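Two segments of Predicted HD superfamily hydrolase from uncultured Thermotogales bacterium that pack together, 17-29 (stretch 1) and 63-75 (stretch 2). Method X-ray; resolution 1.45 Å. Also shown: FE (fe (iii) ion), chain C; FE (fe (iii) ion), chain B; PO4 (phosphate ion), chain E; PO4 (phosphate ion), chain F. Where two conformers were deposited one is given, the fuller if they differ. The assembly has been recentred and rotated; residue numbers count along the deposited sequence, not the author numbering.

Stretch 1 17-29: ILNIVREAFKDYD
Stretch 2 63-75: ALLHDIKRPHEAL

Stretch 1 is a helix that enters from earlier in the chain and runs to about Phe25, then a type II turn, Phe25 to Tyr28, with Asp27 at phi/psi 68/23 and Tyr28 N bonded to Phe25 O (2.9 Å). Stretch 2 ends one helix near Leu65, passes through two overlapping type I turns (Leu65-Ile68, Asp67-Arg70), and starts another helix at Arg70, with Lys69 as N-cap. The stretches run in the same sense: CA-CA distances are 7.1 Å for Leu18-Leu64, 6.2 Å for Val21-Ile68 and 6.1 Å for Tyr28-Pro71. No hydrogen bond joins them directly; the contact is mainly apolar.

Leu64 (m, t) points toward stretch 1. Its CD2 lies 3.6 Å from Leu18 (m, t) CD2, its CD1 4.0 Å from Ile17 (m, t) CG2. His66 (chi1 p) binds one iron through NE2; its ND1 donates to Ala63 O (2.7 Å). Asp67 (m) bridges both irons through OD1 and OD2; its O lies 3.2 Å from Phe25 CZ, oblique to the ring. Ile68 (t, t) sets CG1 3.5 Å from Ala24 CB, a lone methyl that allows close approach, and CD1 3.9 Å from Val21 CG2. Arg70 NE donates to phosphate E O3 (2.9 Å). A water O donates to Arg70 O at 2.9 Å; its bond to Tyr28 OH, 3.4 Å, is weak. Pro71 makes two CH-pi contacts with electron-rich ring faces: CG over Phe25 (m), CA over Tyr28 (t), 4.2 and 4.0 Å from the centroids. Ala74 CB meets Tyr28 CE1 at 3.8 Å.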

ATOM      1  N   ILE A  17     -12.194  19.941 -23.117  1.00 18.07           N
ATOM      2  CA  ILE A  17     -12.755  18.637 -22.703  1.00 16.99           C
ATOM      3  C   ILE A  17     -12.402  18.336 -21.265  1.00 18.55           C
ATOM      4  O   ILE A  17     -13.255  17.949 -20.494  1.00 16.82           O
ATOM      5  CB  ILE A  17     -12.319  17.522 -23.641  1.00 17.15           C
ATOM      6  CG1 ILE A  17     -12.862  17.795 -25.036  1.00 16.17           C
ATOM      7  CG2 ILE A  17     -12.860  16.169 -23.111  1.00 20.18           C
ATOM      8  CD1 ILE A  17     -12.277  16.882 -26.114  1.00 19.50           C
ATOM      9  N   LEU A  18     -11.134  18.525 -20.870  0.50 16.71           N
ATOM     10  CA  LEU A  18     -10.735  18.313 -19.482  0.50 15.99           C
ATOM     11  C   LEU A  18     -11.583  19.213 -18.596  0.50 16.53           C
ATOM     12  O   LEU A  18     -12.089  18.807 -17.554  0.50 16.76           O
ATOM     13  CB  LEU A  18      -9.246  18.662 -19.241  0.50 16.50           C
ATOM     14  CG  LEU A  18      -8.174  17.718 -19.788  0.50 15.79           C
ATOM     15  CD1 LEU A  18      -6.844  18.437 -19.906  0.50 19.35           C
ATOM     16  CD2 LEU A  18      -8.018  16.487 -18.945  0.50 18.81           C
ATOM     17  N   ASN A  19     -11.738  20.456 -19.012  0.50 15.71           N
ATOM     18  CA  ASN A  19     -12.513  21.400 -18.211  0.50 15.59           C
ATOM     19  C   ASN A  19     -13.947  20.871 -17.925  0.50 14.35           C
ATOM     20  O   ASN A  19     -14.411  20.857 -16.793  0.50 15.98           O
ATOM     21  CB  ASN A  19     -12.522  22.799 -18.868  0.50 16.00           C
ATOM     22  CG  ASN A  19     -13.112  23.854 -17.959  0.50 18.67           C
ATOM     23  OD1 ASN A  19     -14.020  24.595 -18.355  0.50 23.11           O
ATOM     24  ND2 ASN A  19     -12.585  23.945 -16.743  0.50 23.35           N
ATOM     25  N   ILE A  20     -14.593  20.406 -18.989  1.00 15.96           N
ATOM     26  CA  ILE A  20     -15.987  19.868 -18.974  1.00 14.95           C
ATOM     27  C   ILE A  20     -16.060  18.641 -18.047  1.00 17.01           C
ATOM     28  O   ILE A  20     -16.959  18.542 -17.217  1.00 16.51           O
ATOM     29  CB  ILE A  20     -16.470  19.591 -20.393  1.00 15.45           C
ATOM     30  CG1 ILE A  20     -16.756  20.891 -21.157  1.00 15.32           C
ATOM     31  CG2 ILE A  20     -17.732  18.725 -20.385  1.00 17.50           C
ATOM     32  CD1 ILE A  20     -16.861  20.700 -22.665  1.00 17.65           C
ATOM     33  N   VAL A  21     -15.062  17.768 -18.128  1.00 16.26           N
ATOM     34  CA  VAL A  21     -14.990  16.629 -17.265  1.00 17.81           C
ATOM     35  C   VAL A  21     -14.863  17.052 -15.805  1.00 17.37           C
ATOM     36  O   VAL A  21     -15.576  16.588 -14.936  1.00 16.67           O
ATOM     37  CB  VAL A  21     -13.874  15.629 -17.712  1.00 18.94           C
ATOM     38  CG1 VAL A  21     -13.719  14.561 -16.689  1.00 21.56           C
ATOM     39  CG2 VAL A  21     -14.163  15.063 -19.117  1.00 21.14           C
ATOM     40  N   ARG A  22     -13.991  18.017 -15.516  1.00 16.48           N
ATOM     41  CA  ARG A  22     -13.869  18.501 -14.142  1.00 18.26           C
ATOM     42  C   ARG A  22     -15.202  19.036 -13.607  1.00 17.32           C
ATOM     43  O   ARG A  22     -15.587  18.755 -12.473  1.00 18.68           O
ATOM     44  CB  ARG A  22     -12.779  19.588 -14.055  1.00 20.91           C
ATOM     45  CG  ARG A  22     -11.388  19.010 -14.281  1.00 26.55           C
ATOM     46  CD  ARG A  22     -10.262  20.061 -14.247  1.00 31.64           C
ATOM     47  NE  ARG A  22     -10.130  20.662 -12.929  1.00 46.28           N
ATOM     48  N   GLU A  23     -15.874  19.813 -14.436  1.00 16.56           N
ATOM     49  CA  GLU A  23     -17.174  20.374 -14.100  1.00 18.05           C
ATOM     50  C   GLU A  23     -18.214  19.272 -13.865  1.00 18.21           C
ATOM     51  O   GLU A  23     -19.012  19.362 -12.934  1.00 17.94           O
ATOM     52  CB  GLU A  23     -17.618  21.335 -15.196  1.00 15.33           C
ATOM     53  CG  GLU A  23     -16.812  22.630 -15.200  1.00 18.26           C
ATOM     54  CD  GLU A  23     -16.931  23.457 -16.457  1.00 25.83           C
ATOM     55  OE1 GLU A  23     -17.413  22.999 -17.523  1.00 24.97           O
ATOM     56  OE2 GLU A  23     -16.483  24.631 -16.354  1.00 25.20           O
ATOM     57  N   ALA A  24     -18.204  18.234 -14.704  1.00 14.59           N
ATOM     58  CA  ALA A  24     -19.158  17.122 -14.507  1.00 15.76           C
ATOM     59  C   ALA A  24     -19.013  16.426 -13.180  1.00 15.27           C
ATOM     60  O   ALA A  24     -19.986  15.914 -12.590  1.00 16.98           O
ATOM     61  CB  ALA A  24     -18.999  16.117 -15.645  1.00 15.77           C
ATOM     62  N   PHE A  25     -17.762  16.316 -12.732  1.00 15.80           N
ATOM     63  CA  PHE A  25     -17.433  15.618 -11.495  1.00 16.93           C
ATOM     64  C   PHE A  25     -17.444  16.484 -10.233  1.00 19.08           C
ATOM     65  O   PHE A  25     -17.237  15.963  -9.143  1.00 21.30           O
ATOM     66  CB  PHE A  25     -16.083  14.884 -11.600  1.00 16.87           C
ATOM     67  CG  PHE A  25     -16.165  13.586 -12.338  1.00 16.17           C
ATOM     68  CD1 PHE A  25     -16.019  13.526 -13.714  1.00 18.52           C
ATOM     69  CD2 PHE A  25     -16.413  12.429 -11.640  1.00 19.87           C
ATOM     70  CE1 PHE A  25     -16.066  12.298 -14.396  1.00 16.42           C
ATOM     71  CE2 PHE A  25     -16.538  11.196 -12.298  1.00 17.67           C
ATOM     72  CZ  PHE A  25     -16.378  11.146 -13.697  1.00 17.76           C
ATOM     73  N   LYS A  26     -17.710  17.773 -10.383  1.00 21.39           N
ATOM     74  CA  LYS A  26     -17.684  18.720  -9.267  1.00 26.98           C
ATOM     75  C   LYS A  26     -18.666  18.201  -8.248  1.00 29.69           C
ATOM     76  O   LYS A  26     -19.811  17.970  -8.586  1.00 30.15           O
ATOM     77  CB  LYS A  26     -18.069  20.111  -9.773  1.00 29.57           C
ATOM     78  CG  LYS A  26     -17.970  21.205  -8.731  1.00 39.68           C
ATOM     79  CD  LYS A  26     -17.851  22.594  -9.381  1.00 47.05           C
ATOM     80  N   ASP A  27     -18.226  17.969  -7.023  1.00 32.61           N
ATOM     81  CA  ASP A  27     -19.149  17.410  -5.995  1.00 37.29           C
ATOM     82  C   ASP A  27     -19.632  15.942  -6.190  1.00 38.32           C
ATOM     83  O   ASP A  27     -20.697  15.561  -5.705  1.00 43.00           O
ATOM     84  CB  ASP A  27     -20.374  18.327  -5.788  1.00 38.13           C
ATOM     85  N   TYR A  28     -18.883  15.142  -6.933  1.00 34.39           N
ATOM     86  CA  TYR A  28     -19.128  13.711  -6.998  1.00 30.49           C
ATOM     87  C   TYR A  28     -17.823  13.125  -6.455  1.00 34.00           C
ATOM     88  O   TYR A  28     -16.811  13.068  -7.164  1.00 37.55           O
ATOM     89  CB  TYR A  28     -19.368  13.238  -8.419  1.00 29.16           C
ATOM     90  CG  TYR A  28     -19.575  11.748  -8.501  1.00 21.32           C
ATOM     91  CD1 TYR A  28     -20.650  11.144  -7.898  1.00 28.41           C
ATOM     92  CD2 TYR A  28     -18.689  10.943  -9.198  1.00 26.12           C
ATOM     93  CE1 TYR A  28     -20.844   9.780  -7.984  1.00 25.37           C
ATOM     94  CE2 TYR A  28     -18.891   9.584  -9.307  1.00 25.19           C
ATOM     95  CZ  TYR A  28     -19.967   9.011  -8.702  1.00 28.48           C
ATOM     96  OH  TYR A  28     -20.151   7.674  -8.794  1.00 28.04           O
ATOM     97  N   ASP A  29     -17.850  12.698  -5.199  1.00 36.91           N
ATOM     98  CA  ASP A  29     -16.621  12.270  -4.506  1.00 39.03           C
ATOM     99  C   ASP A  29     -16.518  10.792  -4.156  1.00 41.30           C
ATOM    100  O   ASP A  29     -15.679  10.431  -3.316  1.00 44.11           O
ATOM    101  CB  ASP A  29     -16.449  13.095  -3.208  1.00 39.29           C
ATOM    102  N   ALA A  63     -11.243   7.940 -23.251  1.00 11.40           N
ATOM    103  CA  ALA A  63     -10.935   7.799 -21.836  1.00 11.30           C
ATOM    104  C   ALA A  63     -11.435   8.969 -21.003  1.00 14.76           C
ATOM    105  O   ALA A  63     -11.972   8.784 -19.927  1.00 15.30           O
ATOM    106  CB  ALA A  63      -9.443   7.655 -21.648  1.00 15.86           C
ATOM    107  N   LEU A  64     -11.207  10.187 -21.492  1.00 14.23           N
ATOM    108  CA  LEU A  64     -11.681  11.371 -20.744  1.00 14.19           C
ATOM    109  C   LEU A  64     -13.193  11.399 -20.577  1.00 14.51           C
ATOM    110  O   LEU A  64     -13.718  11.784 -19.539  1.00 14.05           O
ATOM    111  CB  LEU A  64     -11.180  12.660 -21.397  1.00 16.55           C
ATOM    112  CG  LEU A  64      -9.834  13.150 -20.923  1.00 27.30           C
ATOM    113  CD1 LEU A  64      -9.564  14.418 -21.694  1.00 29.84           C
ATOM    114  CD2 LEU A  64      -9.935  13.424 -19.383  1.00 25.93           C
ATOM    115  N   LEU A  65     -13.900  10.996 -21.635  1.00 13.93           N
ATOM    116  CA  LEU A  65     -15.357  11.043 -21.614  1.00 12.35           C
ATOM    117  C   LEU A  65     -16.067   9.784 -21.120  1.00 12.22           C
ATOM    118  O   LEU A  65     -17.259   9.841 -20.827  1.00 14.17           O
ATOM    119  CB  LEU A  65     -15.890  11.351 -23.004  1.00 12.96           C
ATOM    120  CG  LEU A  65     -15.561  12.757 -23.483  1.00 12.65           C
ATOM    121  CD1 LEU A  65     -15.984  12.903 -24.943  1.00 18.76           C
ATOM    122  CD2 LEU A  65     -16.162  13.816 -22.615  1.00 16.43           C
ATOM    123  N   HIS A  66     -15.327   8.708 -20.917  1.00 11.59           N
ATOM    124  CA  HIS A  66     -16.032   7.406 -20.759  1.00 11.20           C
ATOM    125  C   HIS A  66     -16.938   7.329 -19.534  1.00 12.13           C
ATOM    126  O   HIS A  66     -17.971   6.722 -19.601  1.00 13.73           O
ATOM    127  CB  HIS A  66     -15.081   6.222 -20.809  1.00 13.21           C
ATOM    128  CG  HIS A  66     -14.412   5.904 -19.515  1.00 14.51           C
ATOM    129  ND1 HIS A  66     -13.421   6.679 -18.971  1.00 12.48           N
ATOM    130  CD2 HIS A  66     -14.591   4.866 -18.662  1.00 13.89           C
ATOM    131  CE1 HIS A  66     -13.033   6.149 -17.820  1.00 12.00           C
ATOM    132  NE2 HIS A  66     -13.737   5.040 -17.606  1.00 13.76           N
ATOM    133  N   ASP A  67     -16.544   7.960 -18.437  1.00 12.02           N
ATOM    134  CA  ASP A  67     -17.340   7.980 -17.217  1.00 11.80           C
ATOM    135  C   ASP A  67     -17.941   9.370 -16.905  1.00 12.65           C
ATOM    136  O   ASP A  67     -18.320   9.612 -15.742  1.00 13.01           O
ATOM    137  CB  ASP A  67     -16.479   7.516 -16.062  1.00 12.57           C
ATOM    138  CG  ASP A  67     -16.305   5.997 -16.023  1.00 16.69           C
ATOM    139  OD1 ASP A  67     -17.094   5.192 -16.596  1.00 13.67           O
ATOM    140  OD2 ASP A  67     -15.343   5.550 -15.330  1.00 15.36           O
ATOM    141  N   ILE A  68     -18.076  10.233 -17.930  1.00 14.10           N
ATOM    142  CA  ILE A  68     -18.549  11.586 -17.682  1.00 15.93           C
ATOM    143  C   ILE A  68     -19.993  11.603 -17.183  1.00 13.35           C
ATOM    144  O   ILE A  68     -20.377  12.511 -16.458  1.00 12.42           O
ATOM    145  CB  ILE A  68     -18.321  12.515 -18.875  1.00 14.89           C
ATOM    146  CG1 ILE A  68     -18.284  13.994 -18.397  1.00 14.92           C
ATOM    147  CG2 ILE A  68     -19.361  12.301 -19.995  1.00 15.08           C
ATOM    148  CD1 ILE A  68     -18.088  14.995 -19.488  1.00 19.45           C
ATOM    149  N   LYS A  69     -20.744  10.514 -17.440  1.00 13.56           N
ATOM    150  CA  LYS A  69     -22.105  10.429 -16.980  1.00 13.04           C
ATOM    151  C   LYS A  69     -22.226   9.543 -15.737  1.00 12.79           C
ATOM    152  O   LYS A  69     -23.349   9.177 -15.322  1.00 13.20           O
ATOM    153  CB  LYS A  69     -23.045  10.023 -18.103  1.00 13.66           C
ATOM    154  CG  LYS A  69     -23.271  11.086 -19.131  1.00 12.42           C
ATOM    155  CD  LYS A  69     -24.230  12.151 -18.612  1.00 16.75           C
ATOM    156  CE  LYS A  69     -24.374  13.222 -19.673  1.00 23.21           C
ATOM    157  NZ  LYS A  69     -25.407  14.204 -19.283  1.00 22.68           N
ATOM    158  N   ARG A  70     -21.112   9.238 -15.106  1.00 13.33           N
ATOM    159  CA  ARG A  70     -21.171   8.482 -13.839  1.00 13.90           C
ATOM    160  C   ARG A  70     -21.918   9.250 -12.745  1.00 14.08           C
ATOM    161  O   ARG A  70     -22.747   8.686 -12.043  1.00 15.20           O
ATOM    162  CB  ARG A  70     -19.784   8.070 -13.328  1.00 15.71           C
ATOM    163  CG  ARG A  70     -19.392   6.692 -13.636  1.00 27.43           C
ATOM    164  CD  ARG A  70     -20.093   5.741 -12.719  1.00 27.95           C
ATOM    165  NE  ARG A  70     -19.677   4.371 -12.953  1.00 32.46           N
ATOM    166  CZ  ARG A  70     -20.223   3.317 -12.363  1.00 33.04           C
ATOM    167  NH1 ARG A  70     -21.217   3.472 -11.506  1.00 34.21           N
ATOM    168  NH2 ARG A  70     -19.780   2.098 -12.652  1.00 34.54           N
ATOM    169  N   PRO A  71     -21.584  10.520 -12.573  1.00 14.65           N
ATOM    170  CA  PRO A  71     -22.341  11.263 -11.572  1.00 13.24           C
ATOM    171  C   PRO A  71     -23.840  11.281 -11.889  1.00 14.69           C
ATOM    172  O   PRO A  71     -24.668  11.095 -10.997  1.00 16.53           O
ATOM    173  CB  PRO A  71     -21.723  12.674 -11.676  1.00 13.07           C
ATOM    174  CG  PRO A  71     -20.321  12.420 -12.118  1.00 16.62           C
ATOM    175  CD  PRO A  71     -20.448  11.298 -13.106  1.00 15.63           C
ATOM    176  N   HIS A  72     -24.190  11.404 -13.178  1.00 13.13           N
ATOM    177  CA  HIS A  72     -25.565  11.397 -13.574  1.00 13.08           C
ATOM    178  C   HIS A  72     -26.226  10.046 -13.269  1.00 14.55           C
ATOM    179  O   HIS A  72     -27.382  10.042 -12.827  1.00 15.45           O
ATOM    180  CB  HIS A  72     -25.669  11.784 -15.042  1.00 16.11           C
ATOM    181  CG  HIS A  72     -27.057  11.718 -15.588  1.00 18.30           C
ATOM    182  ND1 HIS A  72     -27.967  12.742 -15.419  1.00 26.10           N
ATOM    183  CD2 HIS A  72     -27.686  10.757 -16.300  1.00 16.21           C
ATOM    184  CE1 HIS A  72     -29.104  12.406 -16.008  1.00 25.76           C
ATOM    185  NE2 HIS A  72     -28.962  11.209 -16.543  1.00 21.24           N
ATOM    186  N   GLU A  73     -25.489   8.951 -13.435  1.00 13.32           N
ATOM    187  CA  GLU A  73     -26.028   7.610 -13.108  1.00 14.20           C
ATOM    188  C   GLU A  73     -26.296   7.505 -11.595  1.00 16.37           C
ATOM    189  O   GLU A  73     -27.296   6.931 -11.199  1.00 16.88           O
ATOM    190  CB  GLU A  73     -25.061   6.500 -13.531  1.00 13.53           C
ATOM    191  CG  GLU A  73     -25.598   5.122 -13.197  1.00 15.42           C
ATOM    192  CD  GLU A  73     -24.763   3.978 -13.701  1.00 21.04           C
ATOM    193  OE1 GLU A  73     -24.123   4.092 -14.732  1.00 21.18           O
ATOM    194  OE2 GLU A  73     -24.791   2.914 -13.063  1.00 33.52           O
ATOM    195  N   ALA A  74     -25.401   8.048 -10.796  1.00 16.40           N
ATOM    196  CA  ALA A  74     -25.583   8.041  -9.355  1.00 19.19           C
ATOM    197  C   ALA A  74     -26.876   8.749  -8.963  1.00 20.89           C
ATOM    198  O   ALA A  74     -27.522   8.345  -7.985  1.00 25.31           O
ATOM    199  CB  ALA A  74     -24.377   8.674  -8.668  1.00 18.43           C
ATOM    200  N   LEU A  75     -27.255   9.799  -9.692  1.00 18.19           N
ATOM    201  CA  LEU A  75     -28.491  10.519  -9.385  1.00 18.25           C
ATOM    202  C   LEU A  75     -29.761   9.880  -9.953  1.00 22.14           C
ATOM    203  O   LEU A  75     -30.843   9.959  -9.338  1.00 21.97           O
ATOM    204  CB  LEU A  75     -28.396  11.949  -9.895  1.00 17.95           C
ATOM    205  CG  LEU A  75     -27.263  12.789  -9.302  1.00 20.85           C
ATOM    206  CD1 LEU A  75     -27.309  14.168  -9.915  1.00 21.58           C
ATOM    207  CD2 LEU A  75     -27.330  12.897  -7.828  1.00 24.11           C
TER
HETATM  208 FE    FE C 221     -14.094   3.897 -15.724  1.00 17.09          FE
HETATM  209 FE    FE B 220     -17.513   3.236 -16.503  1.00 16.80          FE
HETATM  210  P   PO4 E 223     -16.335   3.054 -13.405  1.00 28.71           P
HETATM  211  O1  PO4 E 223     -16.706   1.832 -12.605  1.00 34.71           O
HETATM  212  O2  PO4 E 223     -16.329   4.245 -12.431  1.00 33.62           O
HETATM  213  O3  PO4 E 223     -17.433   3.268 -14.449  1.00 21.21           O
HETATM  214  O4  PO4 E 223     -14.895   2.903 -13.891  1.00 22.19           O
HETATM  215  P   PO4 F 224     -17.760   0.126 -15.384  1.00 51.65           P
HETATM  216  O1  PO4 F 224     -18.697   0.047 -14.186  1.00 46.40           O
HETATM  217  O2  PO4 F 224     -16.318   0.258 -14.934  1.00 56.29           O
HETATM  218  O3  PO4 F 224     -18.134   1.272 -16.303  1.00 22.69           O
HETATM  219  O4  PO4 F 224     -17.922  -1.171 -16.139  1.00 55.13           O
HETATM  220  O   HOH W   1     -22.506   6.079 -10.714  1.00 29.96           O
HETATM  221  O   HOH W   2     -15.580   2.728 -16.575  1.00 18.77           O